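Local coordinates for protein BexL (Amycolatopsis orientalis, PDB 4XRW) that probably cyclises and aromatises a polyketide intermediate of the BE-7585A pathway, acting as a di-domain aromatase/cyclase of a type II polyketide synthase, at residues I50-V55 with K160-L165; I71-N76 with K80-R85; E164-P169 with T281-T286; D190-A195 with W264-E269; T274-E279 with A316-A321. One frame throughout, in Å; residues are numbered along the deposited sequence.

Contact 1. Residues I50-V55 with K160-L165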
# COMPACT_ATOMS: atom_id res chain seq x y z
N ILE A 50 7.15 -1.50 0.79
CA ILE A 50 8.09 -2.62 0.70
C ILE A 50 7.46 -3.99 0.47
O ILE A 50 8.14 -4.93 0.04
CB ILE A 50 8.95 -2.73 1.97
CG1 ILE A 50 8.10 -3.01 3.21
CG2 ILE A 50 9.70 -1.46 2.16
CD1 ILE A 50 8.92 -3.45 4.44
N PHE A 51 6.17 -4.11 0.81
CA PHE A 51 5.38 -5.30 0.48
C PHE A 51 4.30 -4.95 -0.55
O PHE A 51 3.26 -4.41 -0.20
CB PHE A 51 4.72 -5.89 1.74
CG PHE A 51 5.71 -6.29 2.81
CD1 PHE A 51 6.65 -7.27 2.57
CD2 PHE A 51 5.71 -5.67 4.03
CE1 PHE A 51 7.57 -7.62 3.54
CE2 PHE A 51 6.63 -6.03 5.03
CZ PHE A 51 7.56 -7.00 4.76
N PRO A 52 4.51 -5.30 -1.81
CA PRO A 52 3.55 -4.86 -2.84
C PRO A 52 2.09 -5.24 -2.58
O PRO A 52 1.24 -4.41 -2.90
CB PRO A 52 4.09 -5.53 -4.11
CG PRO A 52 5.57 -5.58 -3.88
CD PRO A 52 5.72 -5.91 -2.42
N PRO A 53 1.78 -6.39 -1.95
CA PRO A 53 0.35 -6.63 -1.71
C PRO A 53 -0.30 -5.75 -0.64
O PRO A 53 -1.52 -5.68 -0.62
CB PRO A 53 0.31 -8.10 -1.26
CG PRO A 53 1.60 -8.69 -1.78
CD PRO A 53 2.60 -7.55 -1.60
N THR A 54 0.48 -5.14 0.23
CA THR A 54 -0.09 -4.46 1.40
C THR A 54 -0.68 -3.11 0.99
O THR A 54 -0.01 -2.28 0.37
CB THR A 54 0.96 -4.25 2.51
OG1 THR A 54 1.52 -5.53 2.89
CG2 THR A 54 0.32 -3.64 3.70
N VAL A 55 -1.93 -2.89 1.37
CA VAL A 55 -2.57 -1.59 1.12
C VAL A 55 -2.47 -0.66 2.33
O VAL A 55 -2.23 0.55 2.19
CB VAL A 55 -4.04 -1.78 0.70
CG1 VAL A 55 -4.68 -0.44 0.43
CG2 VAL A 55 -4.10 -2.68 -0.56
N LYS A 160 13.69 -7.01 -1.16
CA LYS A 160 14.99 -6.55 -1.65
C LYS A 160 14.82 -5.50 -2.76
O LYS A 160 15.42 -4.44 -2.71
CB LYS A 160 15.80 -7.73 -2.17
CG LYS A 160 17.12 -7.37 -2.83
CD LYS A 160 17.83 -8.63 -3.37
CE LYS A 160 19.15 -8.26 -4.09
NZ LYS A 160 20.04 -7.43 -3.21
N HIS A 161 13.99 -5.81 -3.75
CA HIS A 161 13.76 -4.90 -4.87
C HIS A 161 13.27 -3.53 -4.39
O HIS A 161 13.80 -2.48 -4.78
CB HIS A 161 12.76 -5.52 -5.83
CG HIS A 161 12.47 -4.68 -7.03
ND1 HIS A 161 13.24 -4.73 -8.17
CD2 HIS A 161 11.48 -3.78 -7.27
CE1 HIS A 161 12.75 -3.89 -9.07
NE2 HIS A 161 11.68 -3.30 -8.55
N ASN A 162 12.26 -3.55 -3.53
CA ASN A 162 11.65 -2.30 -3.08
C ASN A 162 12.45 -1.54 -2.05
O ASN A 162 12.50 -0.31 -2.10
CB ASN A 162 10.26 -2.59 -2.55
CG ASN A 162 9.36 -3.11 -3.62
OD1 ASN A 162 9.33 -2.58 -4.72
ND2 ASN A 162 8.65 -4.18 -3.33
N VAL A 163 13.11 -2.24 -1.13
CA VAL A 163 13.88 -1.54 -0.11
C VAL A 163 14.98 -0.77 -0.81
O VAL A 163 15.27 0.37 -0.46
CB VAL A 163 14.51 -2.50 0.95
CG1 VAL A 163 15.57 -1.78 1.78
CG2 VAL A 163 13.43 -3.03 1.88
N GLU A 164 15.58 -1.38 -1.82
CA GLU A 164 16.68 -0.72 -2.53
C GLU A 164 16.20 0.51 -3.32
O GLU A 164 16.98 1.43 -3.59
CB GLU A 164 17.41 -1.75 -3.41
CG GLU A 164 18.29 -2.67 -2.55
CD GLU A 164 18.84 -3.92 -3.27
OE1 GLU A 164 18.75 -4.04 -4.51
OE2 GLU A 164 19.38 -4.80 -2.55
N LEU A 165 14.91 0.57 -3.63
CA LEU A 165 14.35 1.75 -4.30
C LEU A 165 13.81 2.80 -3.33
O LEU A 165 14.01 3.99 -3.54
CB LEU A 165 13.23 1.35 -5.27
CG LEU A 165 13.59 0.38 -6.39
CD1 LEU A 165 12.35 0.09 -7.21
CD2 LEU A 165 14.67 0.95 -7.28

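Contact 2. Residues I71-N76 with K80-R85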
# COMPACT_ATOMS: atom_id res chain seq x y z
N ILE A 71 -4.04 -5.74 9.01
CA ILE A 71 -3.38 -5.62 7.72
C ILE A 71 -4.45 -5.76 6.64
O ILE A 71 -5.24 -6.71 6.65
CB ILE A 71 -2.34 -6.71 7.51
CG1 ILE A 71 -1.24 -6.64 8.58
CG2 ILE A 71 -1.73 -6.62 6.14
CD1 ILE A 71 -0.66 -8.00 8.91
N TRP A 72 -4.49 -4.78 5.73
CA TRP A 72 -5.30 -4.89 4.52
C TRP A 72 -4.35 -5.13 3.33
O TRP A 72 -3.37 -4.38 3.12
CB TRP A 72 -6.14 -3.62 4.28
CG TRP A 72 -7.25 -3.35 5.23
CD1 TRP A 72 -8.60 -3.61 5.07
CD2 TRP A 72 -7.12 -2.72 6.48
NE1 TRP A 72 -9.29 -3.19 6.15
CE2 TRP A 72 -8.40 -2.65 7.05
CE3 TRP A 72 -6.04 -2.21 7.19
CZ2 TRP A 72 -8.63 -2.08 8.28
CZ3 TRP A 72 -6.28 -1.65 8.43
CH2 TRP A 72 -7.56 -1.59 8.96
N ALA A 73 -4.66 -6.13 2.51
CA ALA A 73 -3.83 -6.49 1.37
C ALA A 73 -4.63 -7.00 0.19
O ALA A 73 -5.81 -7.38 0.31
CB ALA A 73 -2.81 -7.53 1.77
N THR A 74 -3.98 -7.03 -0.96
CA THR A 74 -4.67 -7.34 -2.23
C THR A 74 -4.95 -8.83 -2.39
O THR A 74 -5.92 -9.21 -3.07
CB THR A 74 -3.84 -6.80 -3.43
OG1 THR A 74 -2.51 -7.34 -3.37
CG2 THR A 74 -3.70 -5.31 -3.30
N ALA A 75 -4.15 -9.69 -1.75
CA ALA A 75 -4.41 -11.14 -1.72
C ALA A 75 -4.73 -11.75 -3.10
O ALA A 75 -5.74 -12.43 -3.30
CB ALA A 75 -5.55 -11.44 -0.74
N ASN A 76 -3.88 -11.46 -4.07
CA ASN A 76 -4.00 -12.08 -5.38
C ASN A 76 -5.38 -11.93 -6.05
O ASN A 76 -5.88 -12.89 -6.65
CB ASN A 76 -3.65 -13.57 -5.26
CG ASN A 76 -2.24 -13.79 -4.74
OD1 ASN A 76 -1.33 -12.99 -4.99
ND2 ASN A 76 -2.05 -14.88 -4.02
N LYS A 80 -8.46 -8.47 1.29
CA LYS A 80 -8.95 -8.91 2.58
C LYS A 80 -8.15 -8.27 3.68
O LYS A 80 -7.14 -7.63 3.42
CB LYS A 80 -8.87 -10.43 2.69
CG LYS A 80 -7.48 -11.00 2.49
CD LYS A 80 -7.48 -12.57 2.54
CE LYS A 80 -8.60 -13.26 1.67
NZ LYS A 80 -8.56 -13.11 0.15
N ASN A 81 -8.67 -8.36 4.90
CA ASN A 81 -7.90 -7.96 6.07
C ASN A 81 -7.80 -9.10 7.07
O ASN A 81 -8.63 -10.01 7.08
CB ASN A 81 -8.45 -6.68 6.71
CG ASN A 81 -9.65 -6.90 7.59
OD1 ASN A 81 -9.54 -7.44 8.69
ND2 ASN A 81 -10.80 -6.43 7.14
N TRP A 82 -6.75 -9.04 7.87
CA TRP A 82 -6.54 -9.99 8.97
C TRP A 82 -5.72 -9.31 10.07
O TRP A 82 -5.21 -8.21 9.88
CB TRP A 82 -5.85 -11.26 8.48
CG TRP A 82 -4.43 -11.10 8.07
CD1 TRP A 82 -3.32 -11.29 8.84
CD2 TRP A 82 -3.96 -10.73 6.77
NE1 TRP A 82 -2.18 -11.07 8.10
CE2 TRP A 82 -2.55 -10.72 6.82
CE3 TRP A 82 -4.60 -10.41 5.57
CZ2 TRP A 82 -1.77 -10.39 5.73
CZ3 TRP A 82 -3.81 -10.09 4.47
CH2 TRP A 82 -2.42 -10.09 4.55
N THR A 83 -5.65 -9.94 11.23
CA THR A 83 -4.89 -9.39 12.33
C THR A 83 -3.72 -10.31 12.66
O THR A 83 -3.74 -11.53 12.37
CB THR A 83 -5.77 -9.16 13.57
OG1 THR A 83 -6.43 -10.38 13.90
CG2 THR A 83 -6.82 -8.10 13.30
N SER A 84 -2.71 -9.68 13.21
CA SER A 84 -1.45 -10.30 13.55
C SER A 84 -1.00 -9.72 14.89
O SER A 84 -1.14 -8.51 15.16
CB SER A 84 -0.40 -10.02 12.45
OG SER A 84 0.83 -10.70 12.70
N ARG A 85 -0.44 -10.58 15.72
CA ARG A 85 0.19 -10.17 16.96
C ARG A 85 1.68 -10.23 16.81
O ARG A 85 2.20 -11.23 16.33
CB ARG A 85 -0.25 -11.07 18.12
CG ARG A 85 0.35 -10.69 19.45
CD ARG A 85 -0.20 -11.55 20.55
NE ARG A 85 0.19 -11.04 21.85
CZ ARG A 85 -0.61 -10.34 22.66
NH1 ARG A 85 -1.87 -10.08 22.32
NH2 ARG A 85 -0.14 -9.92 23.82

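Contact 3. Residues E164-P169 with T281-T286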
# COMPACT_ATOMS: atom_id res chain seq x y z
N GLU A 164 15.58 -1.38 -1.82
CA GLU A 164 16.68 -0.72 -2.53
C GLU A 164 16.20 0.51 -3.32
O GLU A 164 16.98 1.43 -3.59
CB GLU A 164 17.41 -1.75 -3.41
CG GLU A 164 18.29 -2.67 -2.55
CD GLU A 164 18.84 -3.92 -3.27
OE1 GLU A 164 18.75 -4.04 -4.51
OE2 GLU A 164 19.38 -4.80 -2.55
N LEU A 165 14.91 0.57 -3.63
CA LEU A 165 14.35 1.75 -4.30
C LEU A 165 13.81 2.80 -3.33
O LEU A 165 14.01 3.99 -3.54
CB LEU A 165 13.23 1.35 -5.27
CG LEU A 165 13.59 0.38 -6.39
CD1 LEU A 165 12.35 0.09 -7.21
CD2 LEU A 165 14.67 0.95 -7.28
N VAL A 166 13.11 2.37 -2.27
CA VAL A 166 12.46 3.36 -1.40
C VAL A 166 13.48 4.07 -0.51
O VAL A 166 13.20 5.15 -0.01
CB VAL A 166 11.32 2.74 -0.52
CG1 VAL A 166 10.34 1.97 -1.41
CG2 VAL A 166 11.85 1.86 0.59
N THR A 167 14.67 3.49 -0.33
CA THR A 167 15.73 4.19 0.39
C THR A 167 16.47 5.18 -0.52
O THR A 167 17.35 5.92 -0.06
CB THR A 167 16.74 3.22 1.04
OG1 THR A 167 17.29 2.34 0.04
CG2 THR A 167 16.06 2.40 2.12
N ASN A 168 16.11 5.22 -1.81
CA ASN A 168 16.74 6.14 -2.75
C ASN A 168 15.84 7.37 -2.96
O ASN A 168 14.81 7.26 -3.63
CB ASN A 168 17.02 5.45 -4.09
CG ASN A 168 17.75 6.35 -5.08
OD1 ASN A 168 17.83 7.56 -4.89
ND2 ASN A 168 18.27 5.75 -6.15
N PRO A 169 16.23 8.53 -2.40
CA PRO A 169 15.29 9.65 -2.41
C PRO A 169 15.08 10.25 -3.79
O PRO A 169 14.15 11.04 -3.93
CB PRO A 169 15.93 10.68 -1.47
CG PRO A 169 17.04 10.00 -0.81
CD PRO A 169 17.48 8.91 -1.72
N THR A 281 2.33 8.99 -2.64
CA THR A 281 3.71 8.48 -2.59
C THR A 281 3.98 7.68 -3.88
O THR A 281 3.20 6.76 -4.29
CB THR A 281 3.97 7.60 -1.35
OG1 THR A 281 3.96 8.41 -0.16
CG2 THR A 281 5.33 6.91 -1.46
N VAL A 282 5.09 8.03 -4.54
CA VAL A 282 5.45 7.40 -5.78
C VAL A 282 6.88 6.87 -5.73
O VAL A 282 7.75 7.53 -5.17
CB VAL A 282 5.34 8.37 -6.98
CG1 VAL A 282 5.75 7.68 -8.28
CG2 VAL A 282 3.92 8.88 -7.13
N VAL A 283 7.09 5.70 -6.30
CA VAL A 283 8.43 5.21 -6.66
C VAL A 283 8.52 5.12 -8.16
O VAL A 283 7.69 4.47 -8.82
CB VAL A 283 8.74 3.83 -6.03
CG1 VAL A 283 10.16 3.38 -6.42
CG2 VAL A 283 8.60 3.88 -4.53
N LEU A 284 9.54 5.75 -8.75
CA LEU A 284 9.70 5.72 -10.20
C LEU A 284 10.33 4.44 -10.73
O LEU A 284 11.08 3.75 -10.04
CB LEU A 284 10.54 6.91 -10.65
CG LEU A 284 9.92 8.27 -10.47
CD1 LEU A 284 10.95 9.35 -10.80
CD2 LEU A 284 8.72 8.39 -11.35
N ASN A 285 9.98 4.12 -11.97
CA ASN A 285 10.54 3.01 -12.70
C ASN A 285 11.50 3.64 -13.70
O ASN A 285 11.07 4.23 -14.69
CB ASN A 285 9.45 2.21 -13.41
CG ASN A 285 9.93 0.91 -13.99
OD1 ASN A 285 11.13 0.67 -14.09
ND2 ASN A 285 8.99 0.05 -14.37
N THR A 286 12.79 3.58 -13.42
CA THR A 286 13.75 4.28 -14.27
C THR A 286 13.93 3.57 -15.60
O THR A 286 14.32 4.19 -16.57
CB THR A 286 15.11 4.43 -13.56
OG1 THR A 286 15.60 3.13 -13.21
CG2 THR A 286 14.97 5.25 -12.29

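Contact 4. Residues D190-A195 with W264-E269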
# COMPACT_ATOMS: atom_id res chain seq x y z
N ASP A 190 -17.83 11.55 1.99
CA ASP A 190 -18.80 10.83 1.18
C ASP A 190 -18.58 11.07 -0.30
O ASP A 190 -18.76 10.17 -1.11
CB ASP A 190 -20.25 11.22 1.52
CG ASP A 190 -20.74 10.65 2.87
OD1 ASP A 190 -20.12 9.72 3.44
OD2 ASP A 190 -21.79 11.14 3.34
N PHE A 191 -18.23 12.29 -0.69
CA PHE A 191 -17.98 12.56 -2.10
C PHE A 191 -16.83 11.70 -2.66
O PHE A 191 -16.91 11.20 -3.77
CB PHE A 191 -17.65 14.06 -2.31
CG PHE A 191 -17.42 14.44 -3.73
CD1 PHE A 191 -16.16 14.33 -4.33
CD2 PHE A 191 -18.47 14.93 -4.50
CE1 PHE A 191 -15.96 14.68 -5.63
CE2 PHE A 191 -18.27 15.28 -5.82
CZ PHE A 191 -17.02 15.18 -6.39
N VAL A 192 -15.77 11.55 -1.88
CA VAL A 192 -14.60 10.74 -2.33
C VAL A 192 -14.84 9.22 -2.16
O VAL A 192 -14.38 8.41 -2.97
CB VAL A 192 -13.33 11.17 -1.58
CG1 VAL A 192 -12.17 10.44 -2.10
CG2 VAL A 192 -13.09 12.70 -1.77
N ASP A 193 -15.57 8.84 -1.12
CA ASP A 193 -15.91 7.43 -0.86
C ASP A 193 -16.82 6.86 -1.95
O ASP A 193 -16.61 5.75 -2.45
CB ASP A 193 -16.58 7.31 0.50
CG ASP A 193 -16.94 5.88 0.89
OD1 ASP A 193 -16.08 4.97 0.77
OD2 ASP A 193 -18.09 5.67 1.33
N GLN A 194 -17.84 7.63 -2.33
CA GLN A 194 -18.84 7.16 -3.26
C GLN A 194 -18.38 7.33 -4.70
O GLN A 194 -18.93 8.13 -5.51
CB GLN A 194 -20.18 7.88 -2.99
CG GLN A 194 -20.68 7.58 -1.61
CD GLN A 194 -21.97 8.30 -1.24
OE1 GLN A 194 -22.76 8.68 -2.10
NE2 GLN A 194 -22.18 8.48 0.05
N ALA A 195 -17.37 6.54 -5.07
CA ALA A 195 -16.71 6.74 -6.34
C ALA A 195 -17.55 6.22 -7.51
O ALA A 195 -17.30 6.60 -8.65
CB ALA A 195 -15.31 6.08 -6.33
N TRP A 264 -6.36 10.00 1.32
CA TRP A 264 -7.25 11.15 1.50
C TRP A 264 -7.48 11.31 3.00
O TRP A 264 -7.80 10.33 3.67
CB TRP A 264 -8.60 10.96 0.80
CG TRP A 264 -8.57 10.71 -0.67
CD1 TRP A 264 -8.47 9.48 -1.29
CD2 TRP A 264 -8.65 11.67 -1.72
NE1 TRP A 264 -8.46 9.64 -2.65
CE2 TRP A 264 -8.57 10.98 -2.93
CE3 TRP A 264 -8.76 13.06 -1.74
CZ2 TRP A 264 -8.62 11.63 -4.17
CZ3 TRP A 264 -8.81 13.71 -2.97
CH2 TRP A 264 -8.73 13.00 -4.15
N ASP A 265 -7.37 12.53 3.52
CA ASP A 265 -7.66 12.81 4.92
C ASP A 265 -8.65 13.97 5.01
O ASP A 265 -8.58 14.89 4.21
CB ASP A 265 -6.40 13.14 5.72
CG ASP A 265 -5.53 11.92 5.92
OD1 ASP A 265 -5.88 11.04 6.74
OD2 ASP A 265 -4.49 11.84 5.22
N PHE A 266 -9.60 13.84 5.92
CA PHE A 266 -10.65 14.85 6.12
C PHE A 266 -10.64 15.15 7.59
O PHE A 266 -11.08 14.35 8.41
CB PHE A 266 -12.00 14.35 5.65
CG PHE A 266 -11.94 13.69 4.30
CD1 PHE A 266 -11.95 14.44 3.16
CD2 PHE A 266 -11.81 12.31 4.19
CE1 PHE A 266 -11.87 13.84 1.91
CE2 PHE A 266 -11.72 11.70 2.93
CZ PHE A 266 -11.75 12.47 1.80
N ALA A 267 -10.06 16.30 7.91
CA ALA A 267 -9.86 16.70 9.30
C ALA A 267 -10.83 17.84 9.67
O ALA A 267 -10.83 18.86 9.00
CB ALA A 267 -8.44 17.14 9.49
N GLU A 268 -11.65 17.64 10.70
CA GLU A 268 -12.56 18.69 11.16
C GLU A 268 -11.81 19.72 11.98
O GLU A 268 -11.07 19.39 12.89
CB GLU A 268 -13.72 18.11 11.97
CG GLU A 268 -14.70 17.32 11.10
CD GLU A 268 -15.96 16.89 11.83
OE1 GLU A 268 -15.85 16.47 13.01
OE2 GLU A 268 -17.07 16.97 11.22
N GLU A 269 -11.99 20.99 11.61
CA GLU A 269 -11.39 22.10 12.34
C GLU A 269 -12.34 22.54 13.45
O GLU A 269 -13.55 22.27 13.38
CB GLU A 269 -11.09 23.25 11.38
CG GLU A 269 -9.97 22.96 10.41
CD GLU A 269 -8.64 22.74 11.12
OE1 GLU A 269 -8.48 23.25 12.25
OE2 GLU A 269 -7.77 22.04 10.55

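Contact 5. Residues T274-E279 with A316-A321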
# COMPACT_ATOMS: atom_id res chain seq x y z
N THR A 274 -13.63 21.91 7.31
CA THR A 274 -12.87 20.66 7.07
C THR A 274 -11.59 21.01 6.32
O THR A 274 -11.66 21.81 5.38
CB THR A 274 -13.72 19.64 6.23
OG1 THR A 274 -14.81 19.13 7.01
CG2 THR A 274 -12.87 18.49 5.69
N THR A 275 -10.43 20.44 6.68
CA THR A 275 -9.32 20.54 5.74
C THR A 275 -9.15 19.14 5.11
O THR A 275 -9.02 18.13 5.80
CB THR A 275 -8.01 21.11 6.35
OG1 THR A 275 -6.95 20.18 6.25
CG2 THR A 275 -8.22 21.54 7.77
N ALA A 276 -9.30 19.14 3.80
CA ALA A 276 -9.26 17.93 2.99
C ALA A 276 -7.93 17.89 2.29
O ALA A 276 -7.52 18.85 1.67
CB ALA A 276 -10.42 17.90 1.98
N SER A 277 -7.25 16.75 2.37
CA SER A 277 -6.00 16.60 1.70
C SER A 277 -5.91 15.31 0.91
O SER A 277 -6.58 14.35 1.24
CB SER A 277 -4.86 16.64 2.73
OG SER A 277 -5.06 15.63 3.71
N SER A 278 -5.10 15.34 -0.13
CA SER A 278 -4.78 14.21 -0.99
C SER A 278 -3.27 14.06 -1.01
O SER A 278 -2.57 14.93 -1.54
CB SER A 278 -5.30 14.43 -2.39
OG SER A 278 -4.96 13.40 -3.27
N GLU A 279 -2.78 12.95 -0.45
CA GLU A 279 -1.35 12.65 -0.42
C GLU A 279 -1.02 11.58 -1.45
O GLU A 279 -1.84 10.70 -1.69
CB GLU A 279 -0.94 12.18 0.98
CG GLU A 279 0.55 11.88 1.12
CD GLU A 279 0.98 10.45 0.72
OE1 GLU A 279 0.14 9.60 0.30
OE2 GLU A 279 2.19 10.18 0.82
N ALA A 316 -8.20 18.92 -8.70
CA ALA A 316 -9.49 18.93 -9.40
C ALA A 316 -10.56 18.21 -8.59
O ALA A 316 -11.63 18.75 -8.39
CB ALA A 316 -9.37 18.31 -10.78
N THR A 317 -10.27 17.00 -8.11
CA THR A 317 -11.22 16.26 -7.32
C THR A 317 -11.59 17.00 -6.02
O THR A 317 -12.75 17.07 -5.67
CB THR A 317 -10.70 14.82 -7.00
OG1 THR A 317 -10.50 14.10 -8.22
CG2 THR A 317 -11.69 14.07 -6.16
N LEU A 318 -10.60 17.56 -5.32
CA LEU A 318 -10.85 18.33 -4.13
C LEU A 318 -11.75 19.55 -4.42
O LEU A 318 -12.63 19.86 -3.61
CB LEU A 318 -9.53 18.79 -3.52
CG LEU A 318 -8.70 17.65 -2.93
CD1 LEU A 318 -7.28 18.13 -2.66
CD2 LEU A 318 -9.39 17.11 -1.68
N GLY A 319 -11.54 20.18 -5.57
CA GLY A 319 -12.35 21.34 -5.97
C GLY A 319 -13.81 20.99 -6.17
O GLY A 319 -14.71 21.72 -5.72
N PHE A 320 -14.07 19.87 -6.83
CA PHE A 320 -15.43 19.39 -7.03
C PHE A 320 -16.03 18.87 -5.75
O PHE A 320 -17.23 19.01 -5.53
CB PHE A 320 -15.51 18.35 -8.15
CG PHE A 320 -15.28 18.94 -9.53
CD1 PHE A 320 -16.14 19.92 -10.04
CD2 PHE A 320 -14.21 18.54 -10.29
CE1 PHE A 320 -15.90 20.51 -11.28
CE2 PHE A 320 -13.95 19.11 -11.54
CZ PHE A 320 -14.80 20.08 -12.04
N ALA A 321 -15.22 18.30 -4.86
CA ALA A 321 -15.69 17.92 -3.55
C ALA A 321 -16.12 19.15 -2.74
O ALA A 321 -17.16 19.12 -2.08
CB ALA A 321 -14.63 17.13 -2.79

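Contact 1. Residues I50-V55 with K160-L165
Asn162 reaches across to Ile50 and Pro52 and carries most of this contact. Its ND2 donates a weak hydrogen bond to the backbone O of Ile50, 3.5 Å away and with 158° at the hydrogen. The same ND2 lies 3.4 Å from CG of Pro52, so the amide nitrogen is set against both a carbonyl and CG of the proline ring. Lower on the side chain, Asn162 CB rests 3.9 Å from Ile50 CA. At the next residue, CG2 of Val163 meets CG2 of Ile50 at 4.1 Å, the two branched chains running alongside each other in the same direction. Asn162 suits the spot, its N-H probably answering, if weakly, a carbonyl at the end of helix 47-50. Ile50 closes that helix, and Phe51 has already left helical geometry. Helix 138-166, which carries Asn162, is the long helix held against the first seven-stranded antiparallel sheet of the helix-grip fold, and the contact ties the end of the short helix and the turn leading into strand 54-59 to it. Behind the first shell, Ile50 takes its less common first torsion (chi1 62°), which lays CG1 3.6 Å above the Phe51 ring plane, toward its rim; Phe51 in turn meets Trp47 edge-to-face. A type I turn from Phe51 to Thr54 then leads into the strand, and Lys249 NZ bonds to the carbonyls of Pro52 and Thr54.

Contact 2. Residues I71-N76 with K80-R85
Ile71 and Trp82 form a hydrogen-bonded antiparallel pair, joined by Ile71 N to Trp82 O at 2.9 Å with a nearly straight 174° at the hydrogen and by the return bond from Trp82 N to Ile71 O. Ala73 and Lys80 repeat the pattern with two 3.0 Å backbone bonds between N and O. Strands 67-73 and 80-89 thus make a beta hairpin within the antiparallel sheet of the helix-grip fold, their short segments running at 151°. On the sheet face of Ile71, Ala73 and Trp82, contacts are apolar. Trp82 holds CG between its backbone N and carbonyl carbon (chi1 69°), turning the indole across the neighbouring strand: CG2 of Ile71 sits over the six-membered ring, 4.1 Å from its centroid, and the small methyl CB of Ala73 reaches CH2 at 3.8 Å. A serine in place of Trp82 would probably leave Ile71 CG2 and Ala73 CB without their aromatic cover and open a gap. The other face has a CH-pi contact, Asn81 CB lying 3.7 Å from the centroid of the Trp72 five-membered ring, while Asn81 OD1 bonds Arg70 NH1. At the turn, Lys80 bends back past CB of Ala75 to give its NZ to Glu78 O.

Contact 3. Residues E164-P169 with T281-T286
Val283 sends each of its two methyls to a different residue at the end of helix 138-166. CG1 stands anti to the backbone N (chi1 -180°), which directs it to Leu165, where it lies 3.9 Å from CB and 4.0 Å from CD1. CG2, turned beside the backbone N, meets CG1 of Val166 at 4.1 Å. The slight interface, 118 Å², is wholly apolar. The side chains of Val283 and Leu165 cross at about a right angle, whereas the two valines meet at a slant. Leu165 has CG beside its backbone N (chi1 -59°) and CD1 anti to CA (chi2 179°), so that CB and CD1 both touch CG1 of the valine. A beta-branched residue suits Val283: it is at home in a strand, and its fork covers two successive helical positions. The contact joins helix 138-166, which follows the first antiparallel sheet of this helix-grip protein, to strand 274-284 of the second sheet. Val282 and Leu284 pack instead on helix 299-326, on the other side of the strand. The segment 164-169 is also fixed by polar bonds: the backbone O of Leu165 receives Asn168 N at 3.0 Å and bonds OG1 of Thr172 as well.

Contact 4. Residues D190-A195 with W264-E269
A backbone bond from Gln194 N to Asp190 O, 3.0 Å, belongs to the last turn of the helix that presents Val192 to Trp264 and Phe266. Across the contact itself there are only apolar touches. Helix 185-193 is one of the short helices of the second helix-grip unit, and strand 257-268 belongs to its antiparallel sheet; Val192 packs the helix end onto the sheet face of Trp264 and Phe266. Its CG1 stands almost exactly over the five-membered ring of Trp264, 3.6 Å from the centroid and 5° off the ring normal, a CH-pi contact. The chi1 of -176°, with CG1 anti to the backbone N, brings that methyl over the indole and leaves CG2 for the other aromatic residue, touching Phe266 CZ at 3.8 Å. A compact branched valine suits the spot because each branch serves one ring of residues two apart on the strand. Trp264 also meets the ring of Tyr248 and the side chain of Leu318, so its broad surface fills the space between helices and sheet. With an alanine in place of Trp264 the indole face over which Val192 CG1 sits is gone, and the valine and Leu318 would probably be left beside a gap. On the helix side, the backbone O of Val192 is bound by Arg238 NH2, and Gln194 centres an inverse gamma turn. The root of the same valine also nears the phenyl ring, Val192 CB lying 4.0 Å from Phe266 CZ.

Contact 5. Residues T274-E279 with A316-A321
Leu318 fits its two methyls against Ala276 and Ser278, two residues apart and on the same face of strand 274-284, where the long C-terminal helix 299-326 lies in the grip of the second antiparallel sheet, as expected of a helix-grip fold. The tighter half is that of Ala276: its CB meets CD2 of Leu318 at 3.9 Å, and the CA atoms of the two residues are 7.3 Å apart. A residue with just a methyl suits this close passage of strand and helix, its CB already in contact with the leucine. In Leu318, CG lies beside the backbone N (chi1 -69°), and chi2 of 166° carries CD1 out toward Ser278 while CD2 turns to Ala276. Leu318 is backed by Val179 of the adjacent strand, and Ala276 also touches Val188 of helix 185-193. All three touching residues are buried.

The other half is looser. Ser278 CB is 4.2 Å from Leu318 CD1, and the serine spends its hydroxyl on a different partner, OG making a hydrogen bond with OG of Ser314 one turn earlier in the helix. A small polar residue suits this place, so the serine adds a polar link between sheet and helix. Outward, toward solvent, the character changes. Thr275, Ser277 and Glu279 occupy the opposite face of the strand and are partly exposed; on the helix, Phe320 makes no contact with the strand segment and rests on Leu202, Pro203 and Phe191. At the far end of the strand segment, Glu279 OE2 is bound by both Thr281 OG1 and Ser174 OG.

Contacts 1 and 2 meet through the pairing of neighbouring strands, where probable hydrogen bonds run from Val55 N to Trp72 O (2.7 Å) and from Thr74 N to Pro53 O (2.8 Å). An MES, probably from the crystallisation liquor but possibly marking a pocket, bonds Thr54 OG1 and lies about 3 Å from the Ala73 side chain, touching both contacts. Contact 3 shares Glu164 and Leu165 with contact 1, centres about 10 Å apart, and carries helix 138-166 to the second sheet. Contacts 4 and 5, centres about 8 Å apart in the second unit, touch through Trp264 and Leu318 and adjoin through Ala267 O and Thr275 N. Contact 5 shares its strand with contact 3, centres about 26 Å apart.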